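Local structure of serine-pyruvate aminotransferase (AgxT) (Sulfolobus solfataricus, 3ZRP) at residues Met48-Tyr54 / Val173-Asn179; Val180-Ala186 / Leu199-Lys205; Leu44-Met48 / Ile259-Glu265; Val168-Glu172 / Arg267-His271. The protein probably catalyses pyridoxal 5'-phosphate-dependent transfer of amino groups from donors such as serine or alanine to pyruvate or glyoxylate. One frame throughout, in Å; residues are numbered along the deposited sequence.

Interaction 2 is the most completely buried of the four: a beta hairpin in the main sheet, held by backbone hydrogen bonds, its side chains aliphatic on one face and mixed with Tyr183 and Thr185 on the other. Interactions 1 and 3, only partly buried, both include Met48 near the end of helix 31-48. In interaction 1 Met48 makes contact and the loop 173-179 is held through backbone bonds and the carboxylate of Glu176; in interaction 3 Tyr46 and Val47 instead meet the junction of helices 246-262 and 264-284. Interaction 4 uses helix 264-284 again and is buried, yet its one direct hydrogen bond is weak. Glu262 of interaction 3 forms salt bridges with Arg267 and Arg270 of interaction 4.

Interaction 1: Met48-Tyr54 / Val173-Asn179; sequences MGASKNY and VKAEEWN
A Schellman motif ends helix 31-48 here, and the chain beyond it is tied to the loop that leads into strand 182-186. Met48 offers its carbonyl O to Ala175 N (2.8 Å, nearly linear), while Met48 CG packs on Val173 CG1 at 3.9 Å. The positive phi of Gly49 (phi 63°, psi 73°) is a conformation that suits glycine: a CB here would lie tight against the Val173 carbonyl. Gly49 O takes a weak bond from Glu176 N (3.4 Å), and a water bridges Gly49 O and Glu177 N, 2.7 Å from each. CA atoms pair as Met48-Val173 (5.3 Å), Gly49-Lys174 (4.8 Å) and Ala50-Glu176 (5.0 Å). Ala50 is extended, its small CB 4.1 Å from Glu176 CB. Ser51 (chi1 p) opens a type I turn to Tyr54, with Tyr54 N bonded to Ser51 O at 3.0 Å. Residues 175-178 have helical backbone angles, and a second type I turn spans Glu176-Asn179. Glu176, t at chi1 and chi2, reaches back so that its OE1 accepts from Ser51 N (2.9 Å) and Ser51 OG (2.7 Å). Tyr54 (chi1 m) covers that glutamate in a CH-pi contact, Glu176 CB lying 4.0 Å from the ring centroid.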
loop_
_atom_site.group_PDB
_atom_site.type_symbol
_atom_site.label_atom_id
_atom_site.label_comp_id
_atom_site.label_asym_id
_atom_site.label_seq_id
_atom_site.Cartn_x
_atom_site.Cartn_y
_atom_site.Cartn_z
ATOM N N MET A 48 -5.002 20.919 3.425
ATOM C CA MET A 48 -5.086 21.403 2.049
ATOM C C MET A 48 -5.967 22.644 1.891
ATOM O O MET A 48 -6.052 23.222 0.809
ATOM C CB MET A 48 -5.523 20.294 1.123
ATOM C CG MET A 48 -4.341 19.447 0.703
ATOM S SD MET A 48 -4.903 17.979 -0.113
ATOM C CE MET A 48 -3.367 17.100 -0.363
ATOM N N GLY A 49 -6.612 23.065 2.974
ATOM C CA GLY A 49 -7.449 24.265 2.954
ATOM C C GLY A 49 -8.628 24.118 2.022
ATOM O O GLY A 49 -8.642 24.710 0.951
ATOM N N ALA A 50 -9.606 23.313 2.423
ATOM C CA ALA A 50 -10.826 23.142 1.647
ATOM C C ALA A 50 -12.017 22.859 2.543
ATOM O O ALA A 50 -11.889 22.240 3.589
ATOM C CB ALA A 50 -10.662 22.025 0.631
ATOM N N SER A 51 -13.182 23.308 2.100
ATOM C CA SER A 51 -14.450 23.046 2.781
ATOM C C SER A 51 -14.925 21.620 2.479
ATOM O O SER A 51 -14.295 20.902 1.663
ATOM C CB SER A 51 -15.503 24.047 2.311
ATOM O OG SER A 51 -15.863 23.780 0.970
ATOM N N LYS A 52 -16.040 21.240 3.117
ATOM C CA LYS A 52 -16.660 19.922 2.963
ATOM C C LYS A 52 -17.181 19.653 1.548
ATOM O O LYS A 52 -17.668 18.560 1.263
ATOM C CB LYS A 52 -17.776 19.719 3.994
ATOM C CG LYS A 52 -19.093 20.422 3.670
ATOM C CD LYS A 52 -19.949 20.622 4.935
ATOM C CE LYS A 52 -21.391 20.140 4.748
ATOM N NZ LYS A 52 -22.083 20.766 3.583
ATOM N N ASN A 53 -17.079 20.656 0.678
ATOM C CA ASN A 53 -17.405 20.500 -0.741
ATOM C C ASN A 53 -16.375 19.652 -1.487
ATOM O O ASN A 53 -16.664 19.090 -2.547
ATOM C CB ASN A 53 -17.491 21.871 -1.412
ATOM C CG ASN A 53 -18.868 22.477 -1.312
ATOM O OD1 ASN A 53 -19.308 22.898 -0.235
ATOM N ND2 ASN A 53 -19.556 22.534 -2.438
ATOM N N TYR A 54 -15.168 19.599 -0.938
ATOM C CA TYR A 54 -14.066 18.845 -1.543
ATOM C C TYR A 54 -13.971 17.466 -0.903
ATOM O O TYR A 54 -14.087 17.340 0.317
ATOM C CB TYR A 54 -12.768 19.630 -1.396
ATOM C CG TYR A 54 -12.657 20.750 -2.406
ATOM C CD1 TYR A 54 -13.631 21.765 -2.470
ATOM C CD2 TYR A 54 -11.588 20.803 -3.301
ATOM C CE1 TYR A 54 -13.540 22.793 -3.410
ATOM C CE2 TYR A 54 -11.488 21.840 -4.239
ATOM C CZ TYR A 54 -12.471 22.822 -4.281
ATOM O OH TYR A 54 -12.375 23.840 -5.203
ATOM N N VAL A 173 -0.842 25.655 1.160
ATOM C CA VAL A 173 -1.653 24.963 0.158
ATOM C C VAL A 173 -3.095 25.426 0.352
ATOM O O VAL A 173 -3.629 25.341 1.468
ATOM C CB VAL A 173 -1.567 23.408 0.291
ATOM C CG1 VAL A 173 -2.612 22.722 -0.617
ATOM C CG2 VAL A 173 -0.100 22.923 -0.001
ATOM N N LYS A 174 -3.709 25.911 -0.730
ATOM C CA LYS A 174 -5.086 26.401 -0.694
ATOM C C LYS A 174 -5.870 25.776 -1.832
ATOM O O LYS A 174 -6.161 26.438 -2.833
ATOM C CB LYS A 174 -5.106 27.939 -0.830
ATOM C CG LYS A 174 -4.493 28.708 0.343
ATOM C CD LYS A 174 -5.522 28.923 1.452
ATOM C CE LYS A 174 -4.896 28.783 2.837
ATOM N NZ LYS A 174 -4.003 29.933 3.173
ATOM N N ALA A 175 -6.228 24.504 -1.681
ATOM C CA ALA A 175 -6.785 23.739 -2.796
ATOM C C ALA A 175 -8.089 24.332 -3.332
ATOM O O ALA A 175 -8.244 24.457 -4.541
ATOM C CB ALA A 175 -6.953 22.238 -2.426
ATOM N N GLU A 176 -9.003 24.720 -2.448
ATOM C CA GLU A 176 -10.296 25.285 -2.882
ATOM C C GLU A 176 -10.152 26.707 -3.456
ATOM O O GLU A 176 -10.668 27.013 -4.544
ATOM C CB GLU A 176 -11.324 25.255 -1.751
ATOM C CG GLU A 176 -12.585 26.068 -2.051
ATOM C CD GLU A 176 -13.799 25.663 -1.232
ATOM O OE1 GLU A 176 -13.674 24.948 -0.212
ATOM O OE2 GLU A 176 -14.905 26.085 -1.615
ATOM N N GLU A 177 -9.450 27.563 -2.724
ATOM C CA GLU A 177 -9.264 28.952 -3.137
ATOM C C GLU A 177 -8.540 29.064 -4.479
ATOM O O GLU A 177 -8.913 29.888 -5.311
ATOM C CB GLU A 177 -8.529 29.743 -2.063
ATOM C CG GLU A 177 -8.632 31.254 -2.237
ATOM C CD GLU A 177 -7.644 32.001 -1.371
ATOM O OE1 GLU A 177 -7.710 31.860 -0.128
ATOM O OE2 GLU A 177 -6.798 32.725 -1.939
ATOM N N TRP A 178 -7.535 28.221 -4.697
ATOM C CA TRP A 178 -6.819 28.205 -5.972
ATOM C C TRP A 178 -7.555 27.419 -7.057
ATOM O O TRP A 178 -7.146 27.459 -8.218
ATOM C CB TRP A 178 -5.401 27.665 -5.827
ATOM C CG TRP A 178 -4.542 28.356 -4.810
ATOM C CD1 TRP A 178 -4.699 29.633 -4.311
ATOM C CD2 TRP A 178 -3.346 27.838 -4.218
ATOM N NE1 TRP A 178 -3.707 29.911 -3.403
ATOM C CE2 TRP A 178 -2.860 28.828 -3.320
ATOM C CE3 TRP A 178 -2.654 26.618 -4.327
ATOM C CZ2 TRP A 178 -1.697 28.658 -2.564
ATOM C CZ3 TRP A 178 -1.497 26.439 -3.551
ATOM C CH2 TRP A 178 -1.025 27.460 -2.685
ATOM N N ASN A 179 -8.651 26.755 -6.680
ATOM C CA ASN A 179 -9.487 25.963 -7.601
ATOM C C ASN A 179 -8.679 24.813 -8.247
ATOM O O ASN A 179 -8.566 24.735 -9.455
ATOM C CB ASN A 179 -10.158 26.877 -8.649
ATOM C CG ASN A 179 -11.458 26.294 -9.237
ATOM O OD1 ASN A 179 -11.841 25.139 -8.988
ATOM N ND2 ASN A 179 -12.141 27.114 -10.039
HETATM O O HOH W 1 -8.538 27.160 -0.182
#

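Interaction 2: Val180-Ala186 / Leu199-Lys205; sequences VDVYLTA and LLLLSPK
Strands 182-186 and 199-202 form a beta hairpin in the main sheet of the PLP-dependent aminotransferase fold, their axes 4.7 Å apart at 167°. Tyr183-Leu201 and Thr185-Leu199 are hydrogen-bonded pairs, with Tyr183 N to Leu201 O at 3.1 Å and Leu201 N to Tyr183 O, Thr185 N to Leu199 O and Leu199 N to Thr185 O each at 2.9 Å. Val182-Leu202 and Leu184-Leu200 are non-hydrogen-bonded pairs.

On the face of these last four, Val182 (chi1 t) sets CG1 3.8 Å from Leu200 CD2 and CG2 4.2 Å from Leu202 CD1. Leu184, p at both chi angles, brings CB to 4.1 Å from Leu200 CG. Leu200 is m with chi2 101°; Leu202 has chi1 -94°. Branched aliphatics suit this buried face. The other face carries Tyr183, whose off-rotamer chi1 of -139° leads its ring away from Leu201 (t,p), and Thr185 (t), whose CG2 lies 4.0 Å from Leu199 (m,p) CB.

At the open end Ser203 N donates to Asp181 O (2.9 Å). Ser203 OG (chi1 p) donates to Asp181 OD1 (2.7 Å) and N-caps helix 204-212 at Ala206 N; Asp181 (chi1 m) also forms a salt bridge with Arg154. At the other end the Ala186 side chain is about 4 Å from PLP.

Strand 157-163 bonds to the other side of 182-186, strand 55-60 flanks 199-202, and Leu44 and Met48 of helix 31-48 cover the Tyr183-Leu199 face.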
loop_
_atom_site.group_PDB
_atom_site.type_symbol
_atom_site.label_atom_id
_atom_site.label_comp_id
_atom_site.label_asym_id
_atom_site.label_seq_id
_atom_site.Cartn_x
_atom_site.Cartn_y
_atom_site.Cartn_z
ATOM N N VAL A 180 -8.100 23.952 -7.412
ATOM C CA VAL A 180 -7.373 22.748 -7.873
ATOM C C VAL A 180 -8.385 21.618 -7.907
ATOM O O VAL A 180 -9.273 21.538 -7.044
ATOM C CB VAL A 180 -6.193 22.392 -6.933
ATOM C CG1 VAL A 180 -5.466 21.053 -7.378
ATOM C CG2 VAL A 180 -5.204 23.538 -6.884
ATOM N N ASP A 181 -8.268 20.743 -8.902
ATOM C CA ASP A 181 -9.196 19.617 -9.011
ATOM C C ASP A 181 -8.761 18.356 -8.292
ATOM O O ASP A 181 -9.612 17.613 -7.781
ATOM C CB ASP A 181 -9.523 19.361 -10.470
ATOM C CG ASP A 181 -10.215 20.552 -11.089
ATOM O OD1 ASP A 181 -11.342 20.858 -10.629
ATOM O OD2 ASP A 181 -9.599 21.201 -11.959
ATOM N N VAL A 182 -7.444 18.105 -8.293
ATOM C CA VAL A 182 -6.822 17.058 -7.467
ATOM C C VAL A 182 -5.557 17.612 -6.837
ATOM O O VAL A 182 -4.642 18.030 -7.526
ATOM C CB VAL A 182 -6.390 15.794 -8.287
ATOM C CG1 VAL A 182 -5.798 14.729 -7.331
ATOM C CG2 VAL A 182 -7.569 15.193 -9.097
ATOM N N TYR A 183 -5.496 17.609 -5.514
ATOM C CA TYR A 183 -4.274 17.976 -4.806
ATOM C C TYR A 183 -3.898 16.688 -4.082
ATOM O O TYR A 183 -4.751 16.088 -3.431
ATOM C CB TYR A 183 -4.531 19.147 -3.815
ATOM C CG TYR A 183 -3.417 20.165 -3.822
ATOM C CD1 TYR A 183 -2.121 19.804 -3.431
ATOM C CD2 TYR A 183 -3.642 21.485 -4.257
ATOM C CE1 TYR A 183 -1.072 20.721 -3.456
ATOM C CE2 TYR A 183 -2.603 22.428 -4.272
ATOM C CZ TYR A 183 -1.309 22.028 -3.885
ATOM O OH TYR A 183 -0.251 22.905 -3.908
ATOM N N LEU A 184 -2.673 16.206 -4.244
ATOM C CA LEU A 184 -2.362 14.911 -3.674
ATOM C C LEU A 184 -1.053 14.970 -2.879
ATOM O O LEU A 184 -0.211 15.871 -3.088
ATOM C CB LEU A 184 -2.332 13.812 -4.762
ATOM C CG LEU A 184 -1.260 13.961 -5.849
ATOM C CD1 LEU A 184 0.089 13.374 -5.386
ATOM C CD2 LEU A 184 -1.696 13.318 -7.181
ATOM N N THR A 185 -0.920 14.039 -1.940
ATOM C CA THR A 185 0.284 13.925 -1.143
ATOM C C THR A 185 0.493 12.453 -0.703
ATOM O O THR A 185 -0.186 11.530 -1.213
ATOM C CB THR A 185 0.305 14.970 0.033
ATOM O OG1 THR A 185 1.599 14.990 0.620
ATOM C CG2 THR A 185 -0.728 14.664 1.123
ATOM N N ALA A 186 1.451 12.233 0.187
ATOM C CA ALA A 186 1.718 10.897 0.741
ATOM C C ALA A 186 1.769 10.998 2.255
ATOM O O ALA A 186 1.876 12.099 2.790
ATOM C CB ALA A 186 3.060 10.350 0.198
ATOM N N LEU A 199 -2.665 10.155 -0.610
ATOM C CA LEU A 199 -3.789 10.980 -0.137
ATOM C C LEU A 199 -4.231 11.963 -1.206
ATOM O O LEU A 199 -3.410 12.616 -1.826
ATOM C CB LEU A 199 -3.407 11.752 1.132
ATOM C CG LEU A 199 -3.236 11.002 2.451
ATOM C CD1 LEU A 199 -1.931 10.306 2.455
ATOM C CD2 LEU A 199 -3.303 11.986 3.615
ATOM N N LEU A 200 -5.543 12.092 -1.424
ATOM C CA LEU A 200 -6.032 12.933 -2.522
ATOM C C LEU A 200 -7.188 13.783 -2.044
ATOM O O LEU A 200 -7.937 13.339 -1.217
ATOM C CB LEU A 200 -6.487 12.067 -3.725
ATOM C CG LEU A 200 -5.385 11.160 -4.343
ATOM C CD1 LEU A 200 -5.532 9.680 -3.842
ATOM C CD2 LEU A 200 -5.384 11.211 -5.839
ATOM N N LEU A 201 -7.283 14.992 -2.568
ATOM C CA LEU A 201 -8.455 15.884 -2.329
ATOM C C LEU A 201 -9.006 16.300 -3.684
ATOM O O LEU A 201 -8.293 16.869 -4.501
ATOM C CB LEU A 201 -8.040 17.097 -1.511
ATOM C CG LEU A 201 -9.226 18.021 -1.128
ATOM C CD1 LEU A 201 -10.019 17.376 0.004
ATOM C CD2 LEU A 201 -8.729 19.383 -0.728
ATOM N N LEU A 202 -10.293 16.029 -3.896
ATOM C CA LEU A 202 -10.922 16.199 -5.190
ATOM C C LEU A 202 -11.964 17.319 -5.143
ATOM O O LEU A 202 -12.733 17.428 -4.182
ATOM C CB LEU A 202 -11.594 14.909 -5.646
ATOM C CG LEU A 202 -10.781 13.949 -6.546
ATOM C CD1 LEU A 202 -9.575 13.468 -5.820
ATOM C CD2 LEU A 202 -11.619 12.777 -6.990
ATOM N N SER A 203 -11.957 18.135 -6.182
ATOM C CA SER A 203 -12.953 19.188 -6.357
ATOM C C SER A 203 -14.313 18.586 -6.717
ATOM O O SER A 203 -14.398 17.419 -7.160
ATOM C CB SER A 203 -12.507 20.129 -7.463
ATOM O OG SER A 203 -12.607 19.478 -8.710
ATOM N N PRO A 204 -15.392 19.381 -6.556
ATOM C CA PRO A 204 -16.687 18.940 -7.079
ATOM C C PRO A 204 -16.639 18.483 -8.545
ATOM O O PRO A 204 -17.267 17.480 -8.894
ATOM C CB PRO A 204 -17.565 20.203 -6.921
ATOM C CG PRO A 204 -17.024 20.843 -5.682
ATOM C CD PRO A 204 -15.512 20.624 -5.753
ATOM N N LYS A 205 -15.913 19.201 -9.397
ATOM C CA LYS A 205 -15.854 18.864 -10.807
ATOM C C LYS A 205 -15.214 17.464 -10.989
ATOM O O LYS A 205 -15.706 16.634 -11.758
ATOM C CB LYS A 205 -15.038 19.906 -11.582
ATOM C CG LYS A 205 -15.067 19.679 -13.082
ATOM C CD LYS A 205 -14.203 20.685 -13.806
ATOM C CE LYS A 205 -14.560 20.738 -15.282
ATOM N NZ LYS A 205 -13.864 21.907 -15.895
HETATM O O HOH W 2 -8.412 19.774 -4.668
#

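Interaction 3: Leu44-Met48 / Ile259-Glu265; sequences LRYVM and IEKEGIE
Val47 and Ile264, joined by Ile259, form the apolar centre where the end of helix 31-48 packs against the junction between helices 246-262 and 264-284. With chi1 m, Val47 puts CG1 3.8 Å from Ile259 CG2 and 4.2 Å from Ile264 CD1; the nearest CA atoms across the contact, those of Val47 and Ile264, are 6.4 Å apart. Ile259 (m,t) and Ile264 (t,p) provide the branched, apolar surfaces that suit this buried spot.

Farther out, Tyr46 (chi1 t, chi2 74°) extends across the junction. Its CZ sits 3.6 Å from Ile264 CG2, Ile259 CG2 lies at the ring edge, and Glu260 OE1 is over one face, 4.0 Å from Tyr46 CG.

Gly263 links the two helices at phi 92° and psi 130°, where a CB would jam against the preceding carbonyl, and is the N-cap of the second helix. The first-turn amide that follows finds a side-chain acceptor: Ile264 N donates to Tyr46 OH at 3.0 Å. At the polar edge a water lies 2.7 Å from Tyr46 OH and gives a weak bond to Glu265 OE1 at 3.4 Å.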
loop_
_atom_site.group_PDB
_atom_site.type_symbol
_atom_site.label_atom_id
_atom_site.label_comp_id
_atom_site.label_asym_id
_atom_site.label_seq_id
_atom_site.Cartn_x
_atom_site.Cartn_y
_atom_site.Cartn_z
ATOM N N LEU A 44 -7.094 15.906 6.071
ATOM C CA LEU A 44 -6.707 16.232 4.702
ATOM C C LEU A 44 -7.332 17.545 4.240
ATOM O O LEU A 44 -6.647 18.386 3.672
ATOM C CB LEU A 44 -7.046 15.085 3.732
ATOM C CG LEU A 44 -6.345 15.048 2.362
ATOM C CD1 LEU A 44 -4.818 15.202 2.430
ATOM C CD2 LEU A 44 -6.694 13.763 1.627
ATOM N N ARG A 45 -8.633 17.725 4.491
ATOM C CA ARG A 45 -9.294 18.992 4.141
ATOM C C ARG A 45 -8.629 20.170 4.843
ATOM O O ARG A 45 -8.416 21.233 4.245
ATOM C CB ARG A 45 -10.785 18.961 4.489
ATOM C CG ARG A 45 -11.638 18.080 3.595
ATOM C CD ARG A 45 -13.090 18.564 3.621
ATOM N NE ARG A 45 -14.032 17.568 3.089
ATOM C CZ ARG A 45 -14.473 16.520 3.769
ATOM N NH1 ARG A 45 -14.073 16.323 5.007
ATOM N NH2 ARG A 45 -15.308 15.670 3.213
ATOM N N TYR A 46 -8.314 19.971 6.120
ATOM C CA TYR A 46 -7.679 20.993 6.944
ATOM C C TYR A 46 -6.303 21.433 6.410
ATOM O O TYR A 46 -6.060 22.629 6.216
ATOM C CB TYR A 46 -7.635 20.515 8.414
ATOM C CG TYR A 46 -6.895 21.459 9.339
ATOM C CD1 TYR A 46 -7.468 22.679 9.742
ATOM C CD2 TYR A 46 -5.625 21.144 9.807
ATOM C CE1 TYR A 46 -6.772 23.558 10.566
ATOM C CE2 TYR A 46 -4.923 22.011 10.630
ATOM C CZ TYR A 46 -5.507 23.219 11.007
ATOM O OH TYR A 46 -4.816 24.061 11.831
ATOM N N VAL A 47 -5.402 20.483 6.135
ATOM C CA VAL A 47 -4.056 20.843 5.678
ATOM C C VAL A 47 -4.018 21.320 4.213
ATOM O O VAL A 47 -3.096 22.043 3.800
ATOM C CB VAL A 47 -3.007 19.707 5.906
ATOM C CG1 VAL A 47 -2.946 19.308 7.381
ATOM C CG2 VAL A 47 -3.299 18.488 5.023
ATOM N N MET A 48 -5.002 20.919 3.425
ATOM C CA MET A 48 -5.086 21.403 2.049
ATOM C C MET A 48 -5.967 22.644 1.891
ATOM O O MET A 48 -6.052 23.222 0.809
ATOM C CB MET A 48 -5.523 20.294 1.123
ATOM C CG MET A 48 -4.341 19.447 0.703
ATOM S SD MET A 48 -4.903 17.979 -0.113
ATOM C CE MET A 48 -3.367 17.100 -0.363
ATOM N N ILE A 259 -0.812 17.861 14.073
ATOM C CA ILE A 259 -0.769 18.979 13.114
ATOM C C ILE A 259 -1.819 20.031 13.471
ATOM O O ILE A 259 -1.513 21.234 13.483
ATOM C CB ILE A 259 -0.923 18.486 11.635
ATOM C CG1 ILE A 259 0.315 17.676 11.217
ATOM C CG2 ILE A 259 -1.147 19.650 10.684
ATOM C CD1 ILE A 259 0.200 16.977 9.841
ATOM N N GLU A 260 -3.031 19.586 13.788
ATOM C CA GLU A 260 -4.091 20.522 14.168
ATOM C C GLU A 260 -3.757 21.200 15.500
ATOM O O GLU A 260 -4.000 22.389 15.664
ATOM C CB GLU A 260 -5.476 19.860 14.197
ATOM C CG GLU A 260 -6.624 20.893 14.363
ATOM C CD GLU A 260 -7.839 20.632 13.467
ATOM O OE1 GLU A 260 -7.868 19.619 12.735
ATOM O OE2 GLU A 260 -8.774 21.460 13.487
ATOM N N LYS A 261 -3.167 20.448 16.424
ATOM C CA LYS A 261 -2.708 21.010 17.703
ATOM C C LYS A 261 -1.677 22.141 17.514
ATOM O O LYS A 261 -1.830 23.214 18.114
ATOM C CB LYS A 261 -2.176 19.915 18.622
ATOM C CG LYS A 261 -1.661 20.399 19.967
ATOM C CD LYS A 261 -1.306 19.230 20.855
ATOM C CE LYS A 261 0.109 19.385 21.360
ATOM N NZ LYS A 261 0.118 19.259 22.833
ATOM N N GLU A 262 -0.656 21.922 16.679
ATOM C CA GLU A 262 0.304 22.977 16.360
ATOM C C GLU A 262 -0.358 24.128 15.594
ATOM O O GLU A 262 -0.031 25.301 15.817
ATOM C CB GLU A 262 1.510 22.423 15.576
ATOM C CG GLU A 262 2.415 23.523 14.994
ATOM C CD GLU A 262 3.708 23.015 14.414
ATOM O OE1 GLU A 262 3.732 21.888 13.902
ATOM O OE2 GLU A 262 4.708 23.760 14.446
ATOM N N GLY A 263 -1.293 23.781 14.708
ATOM C CA GLY A 263 -1.931 24.730 13.816
ATOM C C GLY A 263 -1.172 24.785 12.507
ATOM O O GLY A 263 0.057 24.934 12.500
ATOM N N ILE A 264 -1.894 24.670 11.398
ATOM C CA ILE A 264 -1.264 24.613 10.073
ATOM C C ILE A 264 -0.492 25.889 9.717
ATOM O O ILE A 264 0.605 25.819 9.160
ATOM C CB ILE A 264 -2.293 24.212 8.954
ATOM C CG1 ILE A 264 -1.570 23.934 7.604
ATOM C CG2 ILE A 264 -3.430 25.252 8.853
ATOM C CD1 ILE A 264 -0.526 22.755 7.681
ATOM N N GLU A 265 -1.042 27.063 10.041
ATOM C CA GLU A 265 -0.326 28.321 9.774
ATOM C C GLU A 265 1.010 28.366 10.540
ATOM O O GLU A 265 2.043 28.769 9.990
ATOM C CB GLU A 265 -1.192 29.549 10.099
ATOM C CG GLU A 265 -2.559 29.590 9.392
ATOM C CD GLU A 265 -3.633 28.730 10.074
ATOM O OE1 GLU A 265 -3.363 28.120 11.139
ATOM O OE2 GLU A 265 -4.762 28.670 9.542
HETATM O O HOH W 3 -6.062 26.423 12.180
#

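Interaction 4: Val168-Glu172 / Arg267-His271; sequences VGAEE and RIKRH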
loop_
_atom_site.group_PDB
_atom_site.type_symbol
_atom_site.label_atom_id
_atom_site.label_comp_id
_atom_site.label_asym_id
_atom_site.label_seq_id
_atom_site.Cartn_x
_atom_site.Cartn_y
_atom_site.Cartn_z
ATOM N N VAL A 168 2.577 19.502 1.008
ATOM C CA VAL A 168 1.445 19.508 1.921
ATOM C C VAL A 168 1.931 19.257 3.359
ATOM O O VAL A 168 2.696 18.320 3.612
ATOM C CB VAL A 168 0.321 18.491 1.516
ATOM C CG1 VAL A 168 -0.851 18.498 2.519
ATOM C CG2 VAL A 168 -0.152 18.764 0.095
ATOM N N GLY A 169 1.496 20.116 4.270
ATOM C CA GLY A 169 1.895 20.069 5.667
ATOM C C GLY A 169 3.095 20.949 5.950
ATOM O O GLY A 169 3.542 21.023 7.095
ATOM N N ALA A 170 3.624 21.622 4.928
ATOM C CA ALA A 170 4.820 22.461 5.118
ATOM C C ALA A 170 4.778 23.795 4.363
ATOM O O ALA A 170 5.263 24.809 4.879
ATOM C CB ALA A 170 6.077 21.674 4.724
ATOM N N GLU A 171 4.258 23.773 3.136
ATOM C CA GLU A 171 4.121 24.976 2.293
ATOM C C GLU A 171 2.663 25.371 2.356
ATOM O O GLU A 171 1.796 24.524 2.626
ATOM C CB GLU A 171 4.518 24.712 0.818
ATOM C CG GLU A 171 5.891 24.039 0.585
ATOM C CD GLU A 171 7.078 25.009 0.530
ATOM O OE1 GLU A 171 6.905 26.235 0.687
ATOM O OE2 GLU A 171 8.208 24.546 0.314
ATOM N N GLU A 172 2.368 26.651 2.122
ATOM C CA GLU A 172 0.969 27.057 1.971
ATOM C C GLU A 172 0.300 26.251 0.850
ATOM O O GLU A 172 0.838 26.154 -0.264
ATOM C CB GLU A 172 0.835 28.551 1.670
ATOM C CG GLU A 172 -0.621 29.002 1.714
ATOM C CD GLU A 172 -0.868 30.420 1.187
ATOM O OE1 GLU A 172 0.025 31.022 0.547
ATOM O OE2 GLU A 172 -1.990 30.925 1.406
ATOM N N ARG A 267 2.690 25.764 11.547
ATOM C CA ARG A 267 3.522 24.712 10.968
ATOM C C ARG A 267 4.231 25.225 9.717
ATOM O O ARG A 267 5.433 24.977 9.521
ATOM C CB ARG A 267 2.657 23.493 10.656
ATOM C CG ARG A 267 3.408 22.276 10.216
ATOM C CD ARG A 267 2.422 21.128 10.067
ATOM N NE ARG A 267 3.093 19.892 9.675
ATOM C CZ ARG A 267 3.626 19.036 10.544
ATOM N NH1 ARG A 267 3.603 19.304 11.861
ATOM N NH2 ARG A 267 4.206 17.922 10.115
ATOM N N ILE A 268 3.489 25.948 8.877
ATOM C CA ILE A 268 4.049 26.553 7.671
ATOM C C ILE A 268 5.161 27.538 8.069
ATOM O O ILE A 268 6.277 27.467 7.549
ATOM C CB ILE A 268 2.943 27.240 6.817
ATOM C CG1 ILE A 268 2.045 26.189 6.151
ATOM C CG2 ILE A 268 3.530 28.159 5.754
ATOM C CD1 ILE A 268 0.680 26.745 5.705
ATOM N N LYS A 269 4.858 28.422 9.021
ATOM C CA LYS A 269 5.825 29.411 9.508
ATOM C C LYS A 269 7.091 28.763 10.040
ATOM O O LYS A 269 8.205 29.232 9.743
ATOM C CB LYS A 269 5.184 30.317 10.571
ATOM C CG LYS A 269 4.252 31.353 9.979
ATOM C CD LYS A 269 3.502 32.121 11.049
ATOM C CE LYS A 269 2.371 32.946 10.440
ATOM N NZ LYS A 269 1.267 33.178 11.423
ATOM N N ARG A 270 6.932 27.670 10.799
ATOM C CA ARG A 270 8.102 26.894 11.283
ATOM C C ARG A 270 8.968 26.371 10.141
ATOM O O ARG A 270 10.190 26.493 10.209
ATOM C CB ARG A 270 7.698 25.752 12.244
ATOM C CG ARG A 270 8.870 24.785 12.615
ATOM C CD ARG A 270 8.453 23.825 13.755
ATOM N NE ARG A 270 7.240 23.066 13.424
ATOM C CZ ARG A 270 7.219 21.987 12.646
ATOM N NH1 ARG A 270 8.340 21.520 12.111
ATOM N NH2 ARG A 270 6.074 21.374 12.394
ATOM N N HIS A 271 8.354 25.755 9.118
ATOM C CA HIS A 271 9.103 25.328 7.935
ATOM C C HIS A 271 9.811 26.497 7.239
ATOM O O HIS A 271 10.963 26.377 6.854
ATOM C CB HIS A 271 8.183 24.584 6.930
ATOM C CG HIS A 271 7.834 23.195 7.366
ATOM N ND1 HIS A 271 6.801 22.930 8.230
ATOM C CD2 HIS A 271 8.410 21.996 7.091
ATOM C CE1 HIS A 271 6.734 21.626 8.460
ATOM N NE2 HIS A 271 7.693 21.034 7.770
HETATM O O HOH W 4 6.888 27.077 4.268
#
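Polar contacts are sparse between the loop 168-172 and helix 264-284. Arg267 NE gives a weak hydrogen bond to Gly169 O (2.9 Å, bent to 127°), while the arginine's outer nitrogens serve Ala190 O and Glu262. A water donates to Ala170 O (2.9 Å) and weakly to Ile268 O (3.4 Å); Ile268 CA makes a CA-H...O contact with Ala170 O at 3.5 Å.

The closest packing is CH-pi: Ala170 CB sits 3.4 Å from the centroid of the His271 ring, a fit that suits a small methyl. His271 ND1 donates to Arg267 O (2.8 Å), and His271 NE2 is hydrogen-bonded to Gly342 N.

In van der Waals packing, branched Ile268 (m,t) sets CD1 3.8 Å from Glu172 CA and CG1 3.9 Å from Glu171 O; the Glu172 carboxylate pairs with Lys174.

Where the loop turns, Gly169 adopts phi 93°, at which a CB would clash with the preceding carbonyl.

The loop, between strands 157-163 and 182-186 in the chain, lies between helices 264-284 and 31-48, with Val168 touching Val47.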